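PDB 1F9V: kinesin-like protein KAR3 from Saccharomyces cerevisiae, which probably works as a microtubule motor, a kinesin ATPase that binds ADP and magnesium at a P-loop nucleotide site. Local coordinates for residues V7-R12 and N330-A335; E143-L148 and T176-V181; H165-D170 and N295-Y300. The protein carries 2 engineered substitutions. All blocks are in the same frame, centred on the assembly; numbering follows the deposited sequence.

Contact 1: V7-R12 and N330-A335; sequences VYCRIR and NSLRFA. With ADP (adenosine-5'-diphosphate), chain C.
V7 and C9 pack onto A335 and L332 in a small, buried, apolar strand-on-helix contact, with strand 4-11 of the central mixed sheet lying over helix 325-338. Two side chains on the same side of the strand meet two residues one turn apart on the helix. V7 faces A335: its CG1 stands 4.1 Å from A335 CB and is also close to the A335 carbonyl oxygen, which CG2 approaches too, so the valine straddles that oxygen with both branches. Two residues further on, the C9 sulfur is placed anti to its backbone N (chi1 171°), a turn that carries SG to within 3.9 Å of L332 CD2. L332 leaves the helix at an angle to the strand, and its CD2 branch makes the touch. F56 reaches V7, L332 and A335 from strand 51-56, and M40 of strand 38-44 touches C9 and L332, so two strands of the small three-stranded antiparallel sheet also cover this apolar cluster. This is the kinesin motor fold, in which an early strand of the central sheet is covered by the last helix of the domain. Farther along the strand, the chain turns from packing to nucleotide binding. The adenine amino group N6 of ADP sits over one face of the R10 guanidinium, off toward its rim, 3.2 Å from R10 NH2. D64 O, N66 OD1 and T101 OG1 bond that guanidinium and fix its rotation. R12 instead lays its aliphatic part against the base, with CB 3.6 Å from ADP N7 and CD 3.7 Å from ADP C8, while its NE bonds to G95 O in the P-loop and its NH2 forms a salt bridge with E19.

Contact 2: E143-L148 and T176-V181; sequences ENIVDL and TTITNV
I178, at the end of strand 175-178, meets I145 of strand 144-147 tip to tip, with I178 CG2 4.2 Å from I145 CD1. L301 and I138 also lie against this isoleucine. The chain then bends through a type II beta turn from I178 to V181. Within the turn, N180 offers its carbonyl oxygen to a water that donates to it at 2.8 Å and also to D147 OD2, at 2.7 Å; N180 ND2 is bonded to K164 O. Here a two-stranded hairpin, 167-170 with 175-178, leans on strand 144-147, which pairs with strand 130-141 of the large sheet in the kinesin motor domain. V181 follows, crossing the carboxylate of D147 at a slant: V181 CA is 3.7 Å from D147 OD2, and V181 CG1 is 4.1 Å from D147 CG. D147 CG stands anti to the backbone N (chi1 178°), which sends the carboxylate toward the turn, where OD2 also accepts from T182 N and OD1 accepts from L149 N. An alanine here would take away both carboxylate oxygens and is likely to leave T182 N, L149 N and the bridging water without their mate.

Contact 3: H165-D170 and N295-Y300; sequences HEIRHD and NSKLTY
Y300 OH lies 2.7 Å from a water that in turn donates to I167 O, at 2.9 Å, so the tyrosine tip is tied through solvent to the backbone of strand 167-170. That water sits at the edge of the phenol ring, in its plane. A second water, donating to H165 O, takes a bond from K297 NZ and forms a similar bridge two residues before I167. H169 meets the face of Y300 edge-on in a T-shaped stack: the planes stand at 89° and the ring centroids are 4.5 Å apart. The edge atoms carry this contact, with H169 NE2 3.4 Å from Y300 CZ and CD2 beside the hydroxyl; NE2 also comes within 3.0 Å of Y300 O, near the plane of the imidazole. The other nitrogen, ND1, is bonded to T176 OG1 in the partner strand, which restrains the rotation of the imidazole, and Y304 adds a further edge-to-face contact with it. I167 and Y300 run past each other from opposite sides, I167 CD1 3.7 Å from Y300 CD2, while I167 CG2 rests over one face of the H169 ring. The same CD1 touches K297 CD at 3.8 Å. K297 gets there by bending at chi2 (63°) and chi3 (100°), which lays its chain past the isoleucine before the amine reaches the water. At the start of helix 297-306, S296 holds the N-cap position and E143 OE1 accepts from K297 N. A short beta hairpin thus packs on the first turn of a helix that follows helix 258-281, an association belonging to the face of the kinesin motor domain that, as in other kinesins, probably meets the microtubule.

In the fold
From the N terminus, strand 4-11 enters the central sheet and waits for nearly the whole domain before helix 325-338 returns to it, so contact 1 closes a loop that contains the other two. Within that loop the segments alternate, 143-148, 165-170, 176-181, 295-300, and contacts 2 and 3 therefore cross. Their centres are about 9 Å apart; they share the hairpin of strands 167-170 and 175-178, with contact 2 joining it to strand 144-147 at the margin of the large sheet and contact 3 to helix 297-306. Contact 1 lies on the opposite side of the chain's centre, its centre about 29 Å from that of contact 2 and 26 Å from that of contact 3.

Contact 1: V7-R12 and N330-A335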
# COMPACT_ATOMS: atom_id res chain seq x y z
N VAL A 7 -6.41 6.23 5.49
CA VAL A 7 -5.81 5.10 6.16
C VAL A 7 -6.86 4.05 6.53
O VAL A 7 -7.89 4.38 7.13
CB VAL A 7 -5.10 5.55 7.45
CG1 VAL A 7 -4.46 4.36 8.15
CG2 VAL A 7 -4.06 6.63 7.12
N TYR A 8 -6.61 2.80 6.14
CA TYR A 8 -7.50 1.68 6.46
C TYR A 8 -6.70 0.69 7.29
O TYR A 8 -5.49 0.51 7.07
CB TYR A 8 -7.96 0.93 5.21
CG TYR A 8 -8.89 1.66 4.27
CD1 TYR A 8 -9.46 2.89 4.62
CD2 TYR A 8 -9.20 1.12 3.03
CE1 TYR A 8 -10.33 3.55 3.74
CE2 TYR A 8 -10.05 1.77 2.15
CZ TYR A 8 -10.61 2.97 2.50
OH TYR A 8 -11.45 3.61 1.61
N CYS A 9 -7.36 0.05 8.25
CA CYS A 9 -6.70 -0.97 9.05
C CYS A 9 -7.43 -2.27 8.74
O CYS A 9 -8.64 -2.27 8.53
CB CYS A 9 -6.83 -0.65 10.54
SG CYS A 9 -6.26 -1.99 11.64
N ARG A 10 -6.69 -3.38 8.66
CA ARG A 10 -7.33 -4.66 8.41
C ARG A 10 -6.81 -5.73 9.35
O ARG A 10 -5.61 -6.00 9.40
CB ARG A 10 -7.13 -5.14 6.98
CG ARG A 10 -7.77 -6.50 6.74
CD ARG A 10 -7.39 -7.12 5.40
NE ARG A 10 -8.35 -8.15 5.02
CZ ARG A 10 -8.40 -8.72 3.82
NH1 ARG A 10 -7.55 -8.36 2.87
NH2 ARG A 10 -9.33 -9.64 3.56
N ILE A 11 -7.72 -6.34 10.10
CA ILE A 11 -7.37 -7.41 11.01
C ILE A 11 -7.62 -8.71 10.26
O ILE A 11 -8.75 -8.97 9.83
CB ILE A 11 -8.25 -7.40 12.29
CG1 ILE A 11 -8.13 -6.04 12.99
CG2 ILE A 11 -7.83 -8.52 13.24
CD1 ILE A 11 -9.28 -5.73 13.93
N ARG A 12 -6.59 -9.52 10.07
CA ARG A 12 -6.77 -10.78 9.38
C ARG A 12 -7.34 -11.82 10.34
O ARG A 12 -7.28 -11.65 11.56
CB ARG A 12 -5.43 -11.29 8.84
CG ARG A 12 -4.43 -11.69 9.92
CD ARG A 12 -3.43 -12.73 9.41
NE ARG A 12 -2.28 -12.91 10.29
CZ ARG A 12 -2.30 -13.61 11.42
NH1 ARG A 12 -3.42 -14.21 11.82
NH2 ARG A 12 -1.19 -13.73 12.15
N ASN A 330 2.51 -1.29 17.50
CA ASN A 330 3.50 -0.52 16.75
C ASN A 330 2.89 -0.10 15.41
O ASN A 330 2.97 1.06 15.01
CB ASN A 330 4.76 -1.35 16.51
CG ASN A 330 5.67 -1.42 17.73
OD1 ASN A 330 5.58 -0.60 18.65
ND2 ASN A 330 6.55 -2.41 17.74
N SER A 331 2.26 -1.06 14.73
CA SER A 331 1.64 -0.81 13.43
C SER A 331 0.51 0.23 13.51
O SER A 331 0.37 1.07 12.63
CB SER A 331 1.09 -2.11 12.84
OG SER A 331 2.13 -2.99 12.46
N LEU A 332 -0.29 0.16 14.57
CA LEU A 332 -1.39 1.10 14.73
C LEU A 332 -0.85 2.49 15.04
O LEU A 332 -1.46 3.50 14.66
CB LEU A 332 -2.34 0.63 15.84
CG LEU A 332 -3.16 -0.61 15.47
CD1 LEU A 332 -3.89 -1.16 16.69
CD2 LEU A 332 -4.15 -0.26 14.36
N ARG A 333 0.29 2.56 15.71
CA ARG A 333 0.88 3.85 16.00
C ARG A 333 1.42 4.44 14.68
O ARG A 333 1.33 5.65 14.46
CB ARG A 333 1.99 3.71 17.04
CG ARG A 333 1.50 4.00 18.46
CD ARG A 333 2.61 3.81 19.49
NE ARG A 333 2.16 2.92 20.56
CZ ARG A 333 2.71 1.74 20.84
NH1 ARG A 333 3.73 1.29 20.13
NH2 ARG A 333 2.20 1.00 21.80
N PHE A 334 1.95 3.59 13.81
CA PHE A 334 2.43 4.07 12.51
C PHE A 334 1.22 4.57 11.72
O PHE A 334 1.24 5.65 11.13
CB PHE A 334 3.13 2.95 11.74
CG PHE A 334 3.58 3.35 10.35
CD1 PHE A 334 2.73 3.20 9.26
CD2 PHE A 334 4.84 3.90 10.14
CE1 PHE A 334 3.13 3.59 7.98
CE2 PHE A 334 5.25 4.28 8.86
CZ PHE A 334 4.40 4.13 7.78
N ALA A 335 0.16 3.76 11.71
CA ALA A 335 -1.07 4.12 11.00
C ALA A 335 -1.60 5.48 11.46
O ALA A 335 -2.04 6.29 10.64
CB ALA A 335 -2.13 3.06 11.22
PB ADP C . 2.58 -10.86 5.17
O1B ADP C . 2.14 -9.64 5.89
O2B ADP C . 2.64 -10.59 3.59
O3B ADP C . 3.87 -11.37 5.69
PA ADP C . 0.81 -12.97 4.28
O1A ADP C . -0.17 -12.24 3.47
O2A ADP C . 1.82 -13.56 3.41
O3A ADP C . 1.48 -11.98 5.31
O5' ADP C . 0.12 -14.14 5.08
C5' ADP C . 0.10 -14.37 6.49
C4' ADP C . -0.75 -15.67 6.65
O4' ADP C . -2.08 -15.24 6.97
C3' ADP C . -0.89 -16.48 5.35
O3' ADP C . -0.91 -17.89 5.58
C2' ADP C . -2.19 -16.00 4.73
O2' ADP C . -2.78 -16.95 3.82
C1' ADP C . -3.02 -15.65 5.96
N9 ADP C . -3.94 -14.50 5.73
C8 ADP C . -3.56 -13.21 5.76
N7 ADP C . -4.60 -12.43 5.56
C5 ADP C . -5.66 -13.18 5.41
C6 ADP C . -7.01 -12.95 5.19
N6 ADP C . -7.46 -11.70 5.08
N1 ADP C . -7.88 -14.01 5.07
C2 ADP C . -7.46 -15.28 5.18
N3 ADP C . -6.15 -15.53 5.40
C4 ADP C . -5.24 -14.53 5.52

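Contact 2: E143-L148 and T176-V181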
# COMPACT_ATOMS: atom_id res chain seq x y z
N GLU A 143 17.60 -0.68 -0.58
CA GLU A 143 17.57 0.56 -1.35
C GLU A 143 18.00 0.44 -2.81
O GLU A 143 18.34 1.44 -3.45
CB GLU A 143 18.40 1.63 -0.63
CG GLU A 143 17.83 2.06 0.73
CD GLU A 143 16.40 2.61 0.65
OE1 GLU A 143 16.24 3.85 0.52
OE2 GLU A 143 15.44 1.81 0.71
N ASN A 144 17.98 -0.78 -3.34
CA ASN A 144 18.34 -1.03 -4.74
C ASN A 144 17.10 -1.55 -5.47
O ASN A 144 16.35 -2.36 -4.92
CB ASN A 144 19.44 -2.08 -4.85
CG ASN A 144 20.78 -1.59 -4.34
OD1 ASN A 144 21.52 -2.33 -3.70
ND2 ASN A 144 21.09 -0.33 -4.62
N ILE A 145 16.88 -1.08 -6.69
CA ILE A 145 15.74 -1.51 -7.48
C ILE A 145 16.09 -2.78 -8.24
O ILE A 145 17.17 -2.90 -8.82
CB ILE A 145 15.32 -0.41 -8.49
CG1 ILE A 145 14.69 0.77 -7.75
CG2 ILE A 145 14.35 -0.99 -9.53
CD1 ILE A 145 14.42 1.99 -8.62
N VAL A 146 15.16 -3.73 -8.23
CA VAL A 146 15.32 -5.00 -8.93
C VAL A 146 14.09 -5.18 -9.81
O VAL A 146 12.96 -4.95 -9.38
CB VAL A 146 15.42 -6.19 -7.95
CG1 VAL A 146 15.40 -7.50 -8.72
CG2 VAL A 146 16.68 -6.09 -7.12
N ASP A 147 14.31 -5.58 -11.06
CA ASP A 147 13.23 -5.80 -12.01
C ASP A 147 12.78 -7.25 -11.86
O ASP A 147 13.52 -8.18 -12.20
CB ASP A 147 13.74 -5.54 -13.43
CG ASP A 147 12.68 -5.78 -14.49
OD1 ASP A 147 11.51 -6.03 -14.15
OD2 ASP A 147 13.04 -5.73 -15.69
N LEU A 148 11.56 -7.45 -11.35
CA LEU A 148 11.03 -8.80 -11.13
C LEU A 148 10.58 -9.47 -12.42
O LEU A 148 10.39 -10.69 -12.45
CB LEU A 148 9.86 -8.75 -10.13
CG LEU A 148 10.12 -8.13 -8.76
CD1 LEU A 148 8.85 -8.16 -7.91
CD2 LEU A 148 11.24 -8.87 -8.06
N THR A 176 7.53 9.52 -14.02
CA THR A 176 8.78 8.88 -13.67
C THR A 176 8.91 7.53 -14.34
O THR A 176 7.93 6.79 -14.46
CB THR A 176 8.85 8.67 -12.14
OG1 THR A 176 8.69 9.93 -11.49
CG2 THR A 176 10.17 8.03 -11.73
N THR A 177 10.12 7.21 -14.78
CA THR A 177 10.40 5.92 -15.40
C THR A 177 11.71 5.45 -14.81
O THR A 177 12.44 6.23 -14.18
CB THR A 177 10.55 6.03 -16.94
OG1 THR A 177 11.72 6.79 -17.27
CG2 THR A 177 9.34 6.70 -17.55
N ILE A 178 12.00 4.17 -14.98
CA ILE A 178 13.24 3.58 -14.47
C ILE A 178 13.92 2.91 -15.64
O ILE A 178 13.32 2.10 -16.34
CB ILE A 178 12.97 2.51 -13.38
CG1 ILE A 178 12.04 3.07 -12.30
CG2 ILE A 178 14.29 2.05 -12.77
CD1 ILE A 178 11.35 1.99 -11.49
N THR A 179 15.19 3.23 -15.85
CA THR A 179 15.92 2.66 -16.97
C THR A 179 16.15 1.16 -16.85
O THR A 179 16.36 0.63 -15.75
CB THR A 179 17.28 3.35 -17.16
OG1 THR A 179 18.12 3.06 -16.04
CG2 THR A 179 17.09 4.85 -17.27
N ASN A 180 16.09 0.48 -17.99
CA ASN A 180 16.31 -0.95 -18.08
C ASN A 180 15.38 -1.81 -17.24
O ASN A 180 15.77 -2.87 -16.76
CB ASN A 180 17.76 -1.26 -17.73
CG ASN A 180 18.74 -0.51 -18.61
OD1 ASN A 180 18.60 -0.51 -19.84
ND2 ASN A 180 19.73 0.13 -18.00
N VAL A 181 14.13 -1.36 -17.09
CA VAL A 181 13.14 -2.11 -16.34
C VAL A 181 12.07 -2.55 -17.31
O VAL A 181 11.48 -1.73 -18.01
CB VAL A 181 12.48 -1.25 -15.24
CG1 VAL A 181 11.19 -1.94 -14.75
CG2 VAL A 181 13.45 -1.05 -14.08
O HOH W 1 15.54 -5.63 -16.60

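Contact 3: H165-D170 and N295-Y300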
# COMPACT_ATOMS: atom_id res chain seq x y z
N HIS A 165 19.71 0.48 -13.11
CA HIS A 165 18.36 1.01 -13.03
C HIS A 165 18.39 2.41 -12.44
O HIS A 165 18.53 2.56 -11.23
CB HIS A 165 17.48 0.12 -12.17
CG HIS A 165 17.33 -1.27 -12.69
ND1 HIS A 165 16.88 -1.55 -13.96
CD2 HIS A 165 17.57 -2.47 -12.10
CE1 HIS A 165 16.85 -2.86 -14.14
NE2 HIS A 165 17.26 -3.44 -13.03
N GLU A 166 18.26 3.42 -13.29
CA GLU A 166 18.26 4.80 -12.82
C GLU A 166 16.86 5.39 -12.88
O GLU A 166 16.13 5.16 -13.84
CB GLU A 166 19.20 5.67 -13.67
CG GLU A 166 20.66 5.34 -13.50
CD GLU A 166 21.56 6.37 -14.15
OE1 GLU A 166 21.07 7.18 -14.96
OE2 GLU A 166 22.77 6.37 -13.85
N ILE A 167 16.50 6.15 -11.86
CA ILE A 167 15.22 6.81 -11.81
C ILE A 167 15.28 8.08 -12.66
O ILE A 167 16.19 8.90 -12.50
CB ILE A 167 14.85 7.20 -10.36
CG1 ILE A 167 14.54 5.94 -9.55
CG2 ILE A 167 13.67 8.14 -10.34
CD1 ILE A 167 14.28 6.20 -8.06
N ARG A 168 14.32 8.22 -13.57
CA ARG A 168 14.26 9.38 -14.46
C ARG A 168 12.97 10.14 -14.24
O ARG A 168 11.91 9.73 -14.69
CB ARG A 168 14.32 8.94 -15.92
CG ARG A 168 15.61 8.26 -16.32
CD ARG A 168 16.53 9.20 -17.08
NE ARG A 168 17.62 8.47 -17.72
CZ ARG A 168 18.77 8.17 -17.12
NH1 ARG A 168 18.98 8.54 -15.87
NH2 ARG A 168 19.71 7.48 -17.77
N HIS A 169 13.07 11.26 -13.53
CA HIS A 169 11.91 12.10 -13.28
C HIS A 169 11.81 13.12 -14.40
O HIS A 169 12.77 13.84 -14.69
CB HIS A 169 12.06 12.84 -11.95
CG HIS A 169 11.97 11.96 -10.75
ND1 HIS A 169 10.91 11.09 -10.53
CD2 HIS A 169 12.77 11.85 -9.67
CE1 HIS A 169 11.08 10.49 -9.37
NE2 HIS A 169 12.20 10.93 -8.82
N ASP A 170 10.64 13.18 -15.04
CA ASP A 170 10.38 14.13 -16.11
C ASP A 170 9.58 15.25 -15.47
O ASP A 170 8.36 15.16 -15.34
CB ASP A 170 9.57 13.48 -17.23
CG ASP A 170 9.45 14.36 -18.47
OD1 ASP A 170 9.32 13.79 -19.58
OD2 ASP A 170 9.48 15.60 -18.35
N ASN A 295 15.16 11.07 0.79
CA ASN A 295 15.78 10.28 1.84
C ASN A 295 15.62 8.77 1.72
O ASN A 295 16.21 8.02 2.49
CB ASN A 295 15.28 10.74 3.21
CG ASN A 295 15.96 12.02 3.67
OD1 ASN A 295 15.85 12.42 4.83
ND2 ASN A 295 16.68 12.67 2.76
N SER A 296 14.82 8.31 0.76
CA SER A 296 14.66 6.87 0.56
C SER A 296 14.35 6.60 -0.90
O SER A 296 13.79 7.45 -1.60
CB SER A 296 13.57 6.30 1.48
OG SER A 296 12.28 6.46 0.92
N LYS A 297 14.71 5.41 -1.36
CA LYS A 297 14.49 5.04 -2.75
C LYS A 297 13.00 5.00 -3.08
O LYS A 297 12.58 5.51 -4.12
CB LYS A 297 15.13 3.68 -3.03
CG LYS A 297 15.14 3.29 -4.49
CD LYS A 297 15.98 4.25 -5.32
CE LYS A 297 17.35 3.68 -5.59
NZ LYS A 297 18.07 4.46 -6.64
N LEU A 298 12.20 4.41 -2.20
CA LEU A 298 10.77 4.30 -2.44
C LEU A 298 10.05 5.64 -2.56
O LEU A 298 9.27 5.84 -3.49
CB LEU A 298 10.10 3.49 -1.33
CG LEU A 298 8.58 3.28 -1.48
CD1 LEU A 298 8.29 2.35 -2.65
CD2 LEU A 298 8.02 2.72 -0.18
N THR A 299 10.29 6.55 -1.62
CA THR A 299 9.63 7.85 -1.67
C THR A 299 10.14 8.69 -2.83
O THR A 299 9.38 9.46 -3.42
CB THR A 299 9.79 8.64 -0.33
OG1 THR A 299 11.17 8.75 0.02
CG2 THR A 299 9.04 7.93 0.80
N TYR A 300 11.42 8.55 -3.16
CA TYR A 300 11.99 9.31 -4.26
C TYR A 300 11.37 8.83 -5.57
O TYR A 300 10.96 9.62 -6.42
CB TYR A 300 13.50 9.14 -4.30
CG TYR A 300 14.16 9.95 -5.38
CD1 TYR A 300 13.93 11.32 -5.49
CD2 TYR A 300 14.98 9.34 -6.32
CE1 TYR A 300 14.51 12.07 -6.53
CE2 TYR A 300 15.56 10.07 -7.36
CZ TYR A 300 15.32 11.43 -7.45
OH TYR A 300 15.87 12.13 -8.50
O HOH W 2 17.79 3.44 -8.95
O HOH W 3 17.08 10.62 -10.36